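Local structure of GEO10716p1 (Drosophila melanogaster, 7BTG) at residues Q109-Y114 and E121-P126; V3-I8 and E144-F149; I82-N87 and L91-M96. The protein is an arginine phosphatase of the low molecular weight protein tyrosine phosphatase family and probably removes phosphate from phosphorylated arginine side chains. The protein carries 1 engineered substitution. One frame throughout, in Å; residues are numbered along the deposited sequence.

All three contacts use one parallel sheet. Strand 81-84 of contact 3 lies between strand 2-7 of contact 2 and strand 107-110 of contact 1. Backbone hydrogen bonds join it to both: V6 N is 2.7 Å from F83 O, and L111 N is 2.8 Å from A84 O. The centres of contacts 1 and 2 are about 8 Å apart, those of 1 and 3 about 11 Å, and those of 2 and 3 about 12 Å. Helix 133-154 in contact 2 also packs on L111 of contact 1 through S145. The bound phosphate sits at the end of strand 2-7. R13 hydrogen-bonds it and also reaches I123 O of contact 1 and D86 of contact 3.

Contact 1: Q109-Y114 and E121-P126; sequences QLLGSY and EIIEDP
E121 O is gripped by two partners, a bridging water and G112 CA. Water 1 donates to it at 2.6 Å from water O to E121 O. The same water accepts from G112 N, with G112 N and the water O 2.7 Å apart. The second approach is direct: G112 CA lies 3.2 Å from E121 O, a CA-H...O contact with 152° at the hydrogen. Glycine has no side chain to stand in the way. The contact joins the end of strand 107-110, in the parallel sheet of this phosphatase fold, to the loop that runs into the Asp-Pro pair D125-P126. The strand passes into a short 3-10 segment at 111-114.

The E121 side chain, extended beyond CG, crosses that of L110 at about a right angle. L110 CD2 meets E121 OE2 at 3.5 Å. L110 CG is anti to N (chi1 -162°), which swings CD2 over to the carboxylate; CD2 also touches I122 CD1. OE2 of E121 also lies 3.8 Å from S113 CB. With an alanine at E121, L110 CD2 and S113 CB would probably lose the cover of the carboxylate, and a gap would open beside them. On the inner side L111 CD2 packs on I123 CD1 at 3.9 Å.

The loop backbone is tied further into the fold. I122 O accepts from Q141 NE2 of helix 133-154, and I123 O from R13 NH1. The 3-10 turn is held from within. L110 O accepts from both S113 N and S113 OG. The OG bond, 2.9 Å from S113 OG to L110 O, lies in the carbonyl plane with a C=O...donor angle of 158°. Farther along the same segment, Y114 OH donates to Q109 OE1 at 2.6 Å, slightly tilted from the amide carbonyl plane.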
loop_
_atom_site.group_PDB
_atom_site.type_symbol
_atom_site.label_atom_id
_atom_site.label_comp_id
_atom_site.label_asym_id
_atom_site.label_seq_id
_atom_site.Cartn_x
_atom_site.Cartn_y
_atom_site.Cartn_z
ATOM N N GLN A 109 9.506 -2.611 2.143
ATOM C CA GLN A 109 9.909 -1.286 2.586
ATOM C C GLN A 109 8.727 -0.541 3.184
ATOM O O GLN A 109 7.569 -0.766 2.820
ATOM C CB GLN A 109 10.520 -0.457 1.421
ATOM C CG GLN A 109 11.708 -1.138 0.713
ATOM C CD GLN A 109 12.148 -0.435 -0.580
ATOM O OE1 GLN A 109 11.447 0.414 -1.124
ATOM N NE2 GLN A 109 13.323 -0.794 -1.060
ATOM N N LEU A 110 9.045 0.343 4.121
ATOM C CA LEU A 110 8.088 1.319 4.617
ATOM C C LEU A 110 7.753 2.277 3.485
ATOM O O LEU A 110 8.647 2.940 2.951
ATOM C CB LEU A 110 8.714 2.048 5.798
ATOM C CG LEU A 110 7.882 2.826 6.789
ATOM C CD1 LEU A 110 6.941 1.894 7.530
ATOM C CD2 LEU A 110 8.829 3.504 7.749
ATOM N N LEU A 111 6.480 2.328 3.080
ATOM C CA LEU A 111 6.112 3.176 1.946
ATOM C C LEU A 111 6.458 4.632 2.213
ATOM O O LEU A 111 6.951 5.341 1.324
ATOM C CB LEU A 111 4.616 3.048 1.641
ATOM C CG LEU A 111 4.045 4.135 0.719
ATOM C CD1 LEU A 111 4.598 3.968 -0.677
ATOM C CD2 LEU A 111 2.522 4.090 0.687
ATOM N N GLY A 112 6.205 5.093 3.433
ATOM C CA GLY A 112 6.418 6.472 3.809
ATOM C C GLY A 112 7.868 6.873 3.887
ATOM O O GLY A 112 8.147 8.067 4.000
ATOM N N SER A 113 8.797 5.921 3.806
ATOM C CA SER A 113 10.206 6.295 3.744
ATOM C C SER A 113 10.540 7.041 2.459
ATOM O O SER A 113 11.616 7.639 2.370
ATOM C CB SER A 113 11.111 5.058 3.895
ATOM O OG SER A 113 11.180 4.287 2.708
ATOM N N TYR A 114 9.652 7.015 1.460
ATOM C CA TYR A 114 9.875 7.812 0.260
ATOM C C TYR A 114 9.451 9.258 0.428
ATOM O O TYR A 114 9.784 10.080 -0.429
ATOM C CB TYR A 114 9.151 7.201 -0.935
ATOM C CG TYR A 114 9.836 5.967 -1.417
ATOM C CD1 TYR A 114 10.847 6.035 -2.355
ATOM C CD2 TYR A 114 9.511 4.726 -0.890
ATOM C CE1 TYR A 114 11.505 4.897 -2.780
ATOM C CE2 TYR A 114 10.160 3.588 -1.298
ATOM C CZ TYR A 114 11.156 3.673 -2.244
ATOM O OH TYR A 114 11.794 2.528 -2.653
ATOM N N GLU A 121 7.178 9.655 8.202
ATOM C CA GLU A 121 7.407 8.310 7.678
ATOM C C GLU A 121 6.181 7.409 7.838
ATOM O O GLU A 121 5.904 6.561 6.980
ATOM C CB GLU A 121 8.581 7.685 8.431
ATOM C CG GLU A 121 9.886 7.575 7.724
ATOM C CD GLU A 121 10.749 6.503 8.366
ATOM O OE1 GLU A 121 10.664 6.323 9.608
ATOM O OE2 GLU A 121 11.487 5.818 7.627
ATOM N N ILE A 122 5.477 7.532 8.958
ATOM C CA ILE A 122 4.517 6.522 9.398
ATOM C C ILE A 122 3.118 6.872 8.897
ATOM O O ILE A 122 2.570 7.928 9.218
ATOM C CB ILE A 122 4.521 6.386 10.935
ATOM C CG1 ILE A 122 5.934 6.186 11.477
ATOM C CG2 ILE A 122 3.669 5.208 11.360
ATOM C CD1 ILE A 122 6.565 4.863 11.061
ATOM N N ILE A 123 2.504 5.954 8.169
ATOM C CA ILE A 123 1.146 6.135 7.686
ATOM C C ILE A 123 0.211 5.408 8.641
ATOM O O ILE A 123 0.125 4.181 8.618
ATOM C CB ILE A 123 1.019 5.641 6.245
ATOM C CG1 ILE A 123 2.151 6.274 5.446
ATOM C CG2 ILE A 123 -0.320 6.019 5.688
ATOM C CD1 ILE A 123 2.012 6.222 3.971
ATOM N N GLU A 124 -0.489 6.168 9.480
ATOM C CA GLU A 124 -1.291 5.618 10.567
ATOM C C GLU A 124 -2.609 5.040 10.074
ATOM O O GLU A 124 -3.245 5.571 9.157
ATOM C CB GLU A 124 -1.599 6.690 11.613
ATOM C CG GLU A 124 -0.400 7.516 12.067
ATOM C CD GLU A 124 0.460 6.797 13.096
ATOM O OE1 GLU A 124 0.701 5.574 12.927
ATOM O OE2 GLU A 124 0.884 7.458 14.081
ATOM N N ASP A 125 -3.031 3.948 10.722
ATOM C CA ASP A 125 -4.319 3.297 10.488
ATOM C C ASP A 125 -5.470 4.252 10.775
ATOM O O ASP A 125 -5.647 4.652 11.928
ATOM C CB ASP A 125 -4.461 2.060 11.380
ATOM C CG ASP A 125 -5.671 1.224 11.021
ATOM O OD1 ASP A 125 -6.518 1.675 10.209
ATOM O OD2 ASP A 125 -5.768 0.102 11.540
ATOM N N PRO A 126 -6.272 4.631 9.778
ATOM C CA PRO A 126 -7.418 5.520 10.025
ATOM C C PRO A 126 -8.701 4.816 10.427
ATOM O O PRO A 126 -9.679 5.507 10.716
ATOM C CB PRO A 126 -7.608 6.197 8.660
ATOM C CG PRO A 126 -7.252 5.129 7.684
ATOM C CD PRO A 126 -6.102 4.353 8.341
HETATM O O HOH W 1 4.881 4.516 5.659
#

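Contact 2: V3-I8 and E144-F149; sequences VLFVSI and ESCERF. Engineered in segment 3-8: S7 (natural residue Cys). With PO4 (phosphate ion), chain B.
Strand 3-7 and helix 144-149 come closest at F5 and C146, whose CA atoms are 10.7 Å apart, so the layer between them is filled by side chains. F5 CZ touches C146 SG at 3.8 Å. The sulfur stands 4.9 Å from the centroid of the F5 ring, 60° off its normal: an oblique sulfur-aromatic contact. A chi1 of -70° keeps C146 SG beside its own backbone N and carries the sulfur to the ring. V3 covers one face of the F5 ring with CG1, offset toward the rim. The other branch of V3 faces the helix, with V3 CG2 4.4 Å from F149 CE1. The F149 ring also makes edge-to-face stacks with F83, Y81 and Y114.

This is helix-on-sheet packing in the alpha/beta fold of the low molecular weight phosphatases. The strand then leads into the phosphate-binding P-loop, CX5R in the natural sequence. S7, engineered from the natural Cys, opens it. S7 OG lies 2.8 Å from phosphate O1, though its proton could go to another acceptor. The ion is hydrogen-bonded to G9 N, T11 N, C12 N and R13 NE.

On the far side of the helix, R148 NE donates to E144 OE2 at 3.0 Å and 171°. E144 OE2 uses its anti lone pair and has a second salt-bridge partner in R117 NH1.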
loop_
_atom_site.group_PDB
_atom_site.type_symbol
_atom_site.label_atom_id
_atom_site.label_comp_id
_atom_site.label_asym_id
_atom_site.label_seq_id
_atom_site.Cartn_x
_atom_site.Cartn_y
_atom_site.Cartn_z
ATOM N N VAL A 3 3.811 -4.462 -7.683
ATOM C CA VAL A 3 3.853 -3.793 -6.388
ATOM C C VAL A 3 2.666 -4.253 -5.554
ATOM O O VAL A 3 1.534 -4.297 -6.053
ATOM C CB VAL A 3 3.842 -2.261 -6.529
ATOM C CG1 VAL A 3 3.729 -1.605 -5.149
ATOM C CG2 VAL A 3 5.096 -1.775 -7.228
ATOM N N LEU A 4 2.930 -4.584 -4.287
ATOM C CA LEU A 4 1.917 -4.992 -3.315
ATOM C C LEU A 4 1.940 -4.028 -2.133
ATOM O O LEU A 4 2.973 -3.884 -1.476
ATOM C CB LEU A 4 2.179 -6.422 -2.835
ATOM C CG LEU A 4 1.162 -7.012 -1.858
ATOM C CD1 LEU A 4 -0.151 -7.278 -2.570
ATOM C CD2 LEU A 4 1.720 -8.291 -1.232
ATOM N N PHE A 5 0.815 -3.359 -1.868
ATOM C CA PHE A 5 0.693 -2.526 -0.680
ATOM C C PHE A 5 0.094 -3.348 0.458
ATOM O O PHE A 5 -0.819 -4.149 0.243
ATOM C CB PHE A 5 -0.172 -1.295 -0.946
ATOM C CG PHE A 5 0.459 -0.292 -1.878
ATOM C CD1 PHE A 5 1.510 0.483 -1.465
ATOM C CD2 PHE A 5 -0.038 -0.101 -3.160
ATOM C CE1 PHE A 5 2.084 1.438 -2.321
ATOM C CE2 PHE A 5 0.529 0.854 -4.022
ATOM C CZ PHE A 5 1.592 1.616 -3.594
ATOM N N VAL A 6 0.609 -3.157 1.674
ATOM C CA VAL A 6 0.195 -3.971 2.812
ATOM C C VAL A 6 -0.178 -3.079 3.983
ATOM O O VAL A 6 0.592 -2.193 4.374
ATOM C CB VAL A 6 1.275 -4.982 3.217
ATOM C CG1 VAL A 6 0.863 -5.711 4.522
ATOM C CG2 VAL A 6 1.441 -5.994 2.105
ATOM N N SER A 7 -1.380 -3.289 4.519
ATOM C CA SER A 7 -1.825 -2.655 5.746
ATOM C C SER A 7 -2.357 -3.753 6.648
ATOM O O SER A 7 -2.534 -4.889 6.211
ATOM C CB SER A 7 -2.894 -1.580 5.488
ATOM O OG SER A 7 -4.030 -2.085 4.798
ATOM N N ILE A 8 -2.625 -3.434 7.920
ATOM C CA ILE A 8 -3.030 -4.517 8.810
ATOM C C ILE A 8 -4.395 -5.056 8.398
ATOM O O ILE A 8 -4.584 -6.272 8.283
ATOM C CB ILE A 8 -2.970 -4.090 10.291
ATOM C CG1 ILE A 8 -3.157 -5.323 11.161
ATOM C CG2 ILE A 8 -4.017 -3.044 10.663
ATOM C CD1 ILE A 8 -2.838 -5.110 12.595
ATOM N N GLU A 144 2.040 11.454 -1.877
ATOM C CA GLU A 144 3.418 11.907 -2.027
ATOM C C GLU A 144 4.365 10.723 -2.088
ATOM O O GLU A 144 5.277 10.697 -2.931
ATOM C CB GLU A 144 3.831 12.849 -0.896
ATOM C CG GLU A 144 5.261 13.391 -1.087
ATOM C CD GLU A 144 5.692 14.372 0.001
ATOM O OE1 GLU A 144 4.829 14.791 0.807
ATOM O OE2 GLU A 144 6.898 14.729 0.044
ATOM N N SER A 145 4.141 9.721 -1.218
ATOM C CA SER A 145 4.996 8.539 -1.177
ATOM C C SER A 145 5.053 7.858 -2.532
ATOM O O SER A 145 6.137 7.531 -3.025
ATOM C CB SER A 145 4.497 7.542 -0.118
ATOM O OG SER A 145 4.461 8.098 1.179
ATOM N N CYS A 146 3.891 7.605 -3.141
ATOM C CA CYS A 146 3.889 6.990 -4.465
ATOM C C CYS A 146 4.574 7.888 -5.496
ATOM O O CYS A 146 5.247 7.401 -6.413
ATOM C CB CYS A 146 2.456 6.690 -4.919
ATOM S SG CYS A 146 1.593 5.369 -4.044
ATOM N N GLU A 147 4.375 9.201 -5.394
ATOM C CA GLU A 147 4.987 10.104 -6.365
ATOM C C GLU A 147 6.504 10.039 -6.301
ATOM O O GLU A 147 7.171 9.849 -7.324
ATOM C CB GLU A 147 4.508 11.525 -6.125
ATOM C CG GLU A 147 3.032 11.647 -6.260
ATOM C CD GLU A 147 2.621 12.937 -6.858
ATOM O OE1 GLU A 147 3.130 13.267 -7.947
ATOM O OE2 GLU A 147 1.806 13.631 -6.217
ATOM N N ARG A 148 7.075 10.183 -5.104
ATOM C CA ARG A 148 8.530 10.129 -5.017
ATOM C C ARG A 148 9.056 8.746 -5.362
ATOM O O ARG A 148 10.139 8.628 -5.940
ATOM C CB ARG A 148 8.992 10.580 -3.632
ATOM C CG ARG A 148 8.559 12.000 -3.365
ATOM C CD ARG A 148 9.363 12.690 -2.321
ATOM N NE ARG A 148 8.844 14.038 -2.114
ATOM C CZ ARG A 148 9.205 15.102 -2.830
ATOM N NH1 ARG A 148 10.096 14.982 -3.798
ATOM N NH2 ARG A 148 8.672 16.287 -2.575
ATOM N N PHE A 149 8.290 7.697 -5.061
ATOM C CA PHE A 149 8.718 6.352 -5.427
ATOM C C PHE A 149 8.840 6.199 -6.939
ATOM O O PHE A 149 9.805 5.606 -7.436
ATOM C CB PHE A 149 7.752 5.309 -4.864
ATOM C CG PHE A 149 7.895 3.953 -5.511
ATOM C CD1 PHE A 149 6.902 3.456 -6.342
ATOM C CD2 PHE A 149 9.027 3.201 -5.319
ATOM C CE1 PHE A 149 7.019 2.221 -6.939
ATOM C CE2 PHE A 149 9.165 1.958 -5.925
ATOM C CZ PHE A 149 8.159 1.473 -6.738
HETATM P P PO4 B . -5.947 -0.596 7.260
HETATM O O1 PO4 B . -6.414 -1.436 6.087
HETATM O O2 PO4 B . -7.134 -0.221 8.108
HETATM O O3 PO4 B . -5.308 0.706 6.839
HETATM O O4 PO4 B . -4.894 -1.352 8.069
#

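Contact 3: I82-N87 and L91-M96; sequences IFAMDN and LELEHM
L93 packs its CD1 methyl against two residues of strand 81-84. L93 CD1 is 3.9 Å from I82 CG2 and 4.1 Å from A84 CB. The two segments belong to a beta-alpha-beta unit made of strand 81-84, helix 87-99 and strand 107-110, and this is where the helix rests on its first strand. The tight part is buried and wholly apolar. I82 and A84 both point toward the helix, while F83 between them faces the other way. With L93 CG anti to the carbonyl carbon (chi1 -73°), its CD1 branch reaches the strand. V6 of the neighbouring strand and F76 of helix 73-78 also touch L93, so its side chain is covered from several parts of the fold.

The other part of the contact is the first turn of the helix, and it is solvent-exposed. L91 N donates to N87 O at 2.9 Å and 163°, the ordinary i to i+4 helix bond. L91 CG rests 3.3 Å from N87 O beside this bond. Between the two side chains the fit is looser, with N87 OD1 4.0 Å from L91 CG, and they pass at a slant. D86 occupies the N-cap position, but its carboxylate makes no capping bond. Instead D86 OD2 forms a salt bridge with R13 NH1, the arginine that also binds the phosphate. N89 OD1 accepts from M85 N, which ties the turn back to the strand end.

One turn further on, L91 O accepts twice from H95. The H95 N bond is 3.0 Å long, and H95 ND1 also lies 3.0 Å from L91 O. The two donors come from opposite faces of the carbonyl plane, with H95 ND1 standing 40° out of it.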
loop_
_atom_site.group_PDB
_atom_site.type_symbol
_atom_site.label_atom_id
_atom_site.label_comp_id
_atom_site.label_asym_id
_atom_site.label_seq_id
_atom_site.Cartn_x
_atom_site.Cartn_y
_atom_site.Cartn_z
ATOM N N ILE A 82 6.957 -4.720 -1.852
ATOM C CA ILE A 82 5.863 -4.870 -0.900
ATOM C C ILE A 82 6.013 -3.741 0.108
ATOM O O ILE A 82 7.039 -3.647 0.790
ATOM C CB ILE A 82 5.877 -6.238 -0.206
ATOM C CG1 ILE A 82 5.730 -7.361 -1.229
ATOM C CG2 ILE A 82 4.777 -6.308 0.795
ATOM C CD1 ILE A 82 5.825 -8.741 -0.616
ATOM N N PHE A 83 5.026 -2.864 0.160
ATOM C CA PHE A 83 5.083 -1.647 0.956
ATOM C C PHE A 83 4.246 -1.814 2.214
ATOM O O PHE A 83 3.052 -2.116 2.131
ATOM C CB PHE A 83 4.595 -0.446 0.150
ATOM C CG PHE A 83 5.546 -0.039 -0.946
ATOM C CD1 PHE A 83 6.842 0.353 -0.636
ATOM C CD2 PHE A 83 5.154 -0.057 -2.270
ATOM C CE1 PHE A 83 7.727 0.710 -1.623
ATOM C CE2 PHE A 83 6.033 0.305 -3.262
ATOM C CZ PHE A 83 7.320 0.702 -2.934
ATOM N N ALA A 84 4.883 -1.626 3.364
ATOM C CA ALA A 84 4.203 -1.505 4.644
ATOM C C ALA A 84 3.796 -0.058 4.909
ATOM O O ALA A 84 4.447 0.886 4.454
ATOM C CB ALA A 84 5.128 -1.991 5.768
ATOM N N MET A 85 2.708 0.117 5.655
ATOM C CA MET A 85 2.335 1.455 6.110
ATOM C C MET A 85 2.995 1.814 7.431
ATOM O O MET A 85 3.289 2.997 7.672
ATOM C CB MET A 85 0.813 1.557 6.261
ATOM C CG MET A 85 0.073 1.135 5.031
ATOM S SD MET A 85 0.350 2.321 3.648
ATOM C CE MET A 85 0.156 1.192 2.274
ATOM N N ASP A 86 3.263 0.790 8.247
ATOM C CA ASP A 86 3.631 0.811 9.658
ATOM C C ASP A 86 4.944 0.081 9.868
ATOM O O ASP A 86 5.273 -0.862 9.142
ATOM C CB ASP A 86 2.608 0.042 10.538
ATOM C CG ASP A 86 1.463 0.861 10.905
ATOM O OD1 ASP A 86 1.706 2.069 11.107
ATOM O OD2 ASP A 86 0.341 0.320 10.977
ATOM N N ASN A 87 5.624 0.421 10.956
ATOM C CA ASN A 87 6.747 -0.420 11.327
ATOM C C ASN A 87 6.262 -1.733 11.918
ATOM O O ASN A 87 6.943 -2.757 11.803
ATOM C CB ASN A 87 7.667 0.314 12.286
ATOM C CG ASN A 87 9.039 -0.305 12.324
ATOM O OD1 ASN A 87 9.474 -0.840 13.355
ATOM N ND2 ASN A 87 9.725 -0.271 11.186
ATOM N N LEU A 91 7.687 -5.150 10.351
ATOM C CA LEU A 91 8.299 -6.220 11.134
ATOM C C LEU A 91 7.601 -7.550 10.900
ATOM O O LEU A 91 8.263 -8.590 10.819
ATOM C CB LEU A 91 8.285 -5.886 12.626
ATOM C CG LEU A 91 9.220 -4.778 13.083
ATOM C CD1 LEU A 91 9.472 -4.913 14.568
ATOM C CD2 LEU A 91 10.511 -4.839 12.311
ATOM N N GLU A 92 6.265 -7.542 10.799
ATOM C CA GLU A 92 5.570 -8.794 10.552
ATOM C C GLU A 92 5.898 -9.314 9.164
ATOM O O GLU A 92 6.030 -10.530 8.969
ATOM C CB GLU A 92 4.060 -8.626 10.721
ATOM C CG GLU A 92 3.649 -8.153 12.109
ATOM C CD GLU A 92 2.140 -8.148 12.332
ATOM O OE1 GLU A 92 1.390 -8.652 11.476
ATOM O OE2 GLU A 92 1.713 -7.662 13.395
ATOM N N LEU A 93 6.057 -8.401 8.189
ATOM C CA LEU A 93 6.370 -8.841 6.833
ATOM C C LEU A 93 7.806 -9.320 6.739
ATOM O O LEU A 93 8.108 -10.230 5.959
ATOM C CB LEU A 93 6.138 -7.716 5.828
ATOM C CG LEU A 93 4.731 -7.279 5.440
ATOM C CD1 LEU A 93 4.796 -5.953 4.693
ATOM C CD2 LEU A 93 4.036 -8.335 4.575
ATOM N N GLU A 94 8.703 -8.716 7.514
ATOM C CA GLU A 94 10.075 -9.190 7.516
ATOM C C GLU A 94 10.186 -10.574 8.160
ATOM O O GLU A 94 10.861 -11.449 7.618
ATOM C CB GLU A 94 10.962 -8.149 8.195
ATOM C CG GLU A 94 11.340 -7.039 7.224
ATOM C CD GLU A 94 11.931 -5.832 7.898
ATOM O OE1 GLU A 94 11.791 -5.680 9.126
ATOM O OE2 GLU A 94 12.560 -5.037 7.194
ATOM N N HIS A 95 9.534 -10.796 9.309
ATOM C CA HIS A 95 9.469 -12.144 9.878
ATOM C C HIS A 95 8.876 -13.120 8.879
ATOM O O HIS A 95 9.402 -14.220 8.691
ATOM C CB HIS A 95 8.635 -12.172 11.167
ATOM C CG HIS A 95 9.379 -11.741 12.396
ATOM N ND1 HIS A 95 9.736 -10.435 12.629
ATOM C CD2 HIS A 95 9.826 -12.448 13.462
ATOM C CE1 HIS A 95 10.372 -10.349 13.784
ATOM N NE2 HIS A 95 10.444 -11.557 14.310
ATOM N N MET A 96 7.772 -12.736 8.232
ATOM C CA MET A 96 7.143 -13.627 7.265
ATOM C C MET A 96 8.129 -14.021 6.178
ATOM O O MET A 96 8.352 -15.214 5.936
ATOM C CB MET A 96 5.893 -12.978 6.671
ATOM C CG MET A 96 4.837 -13.976 6.216
ATOM S SD MET A 96 3.281 -13.223 5.655
ATOM C CE MET A 96 3.118 -11.914 6.852
#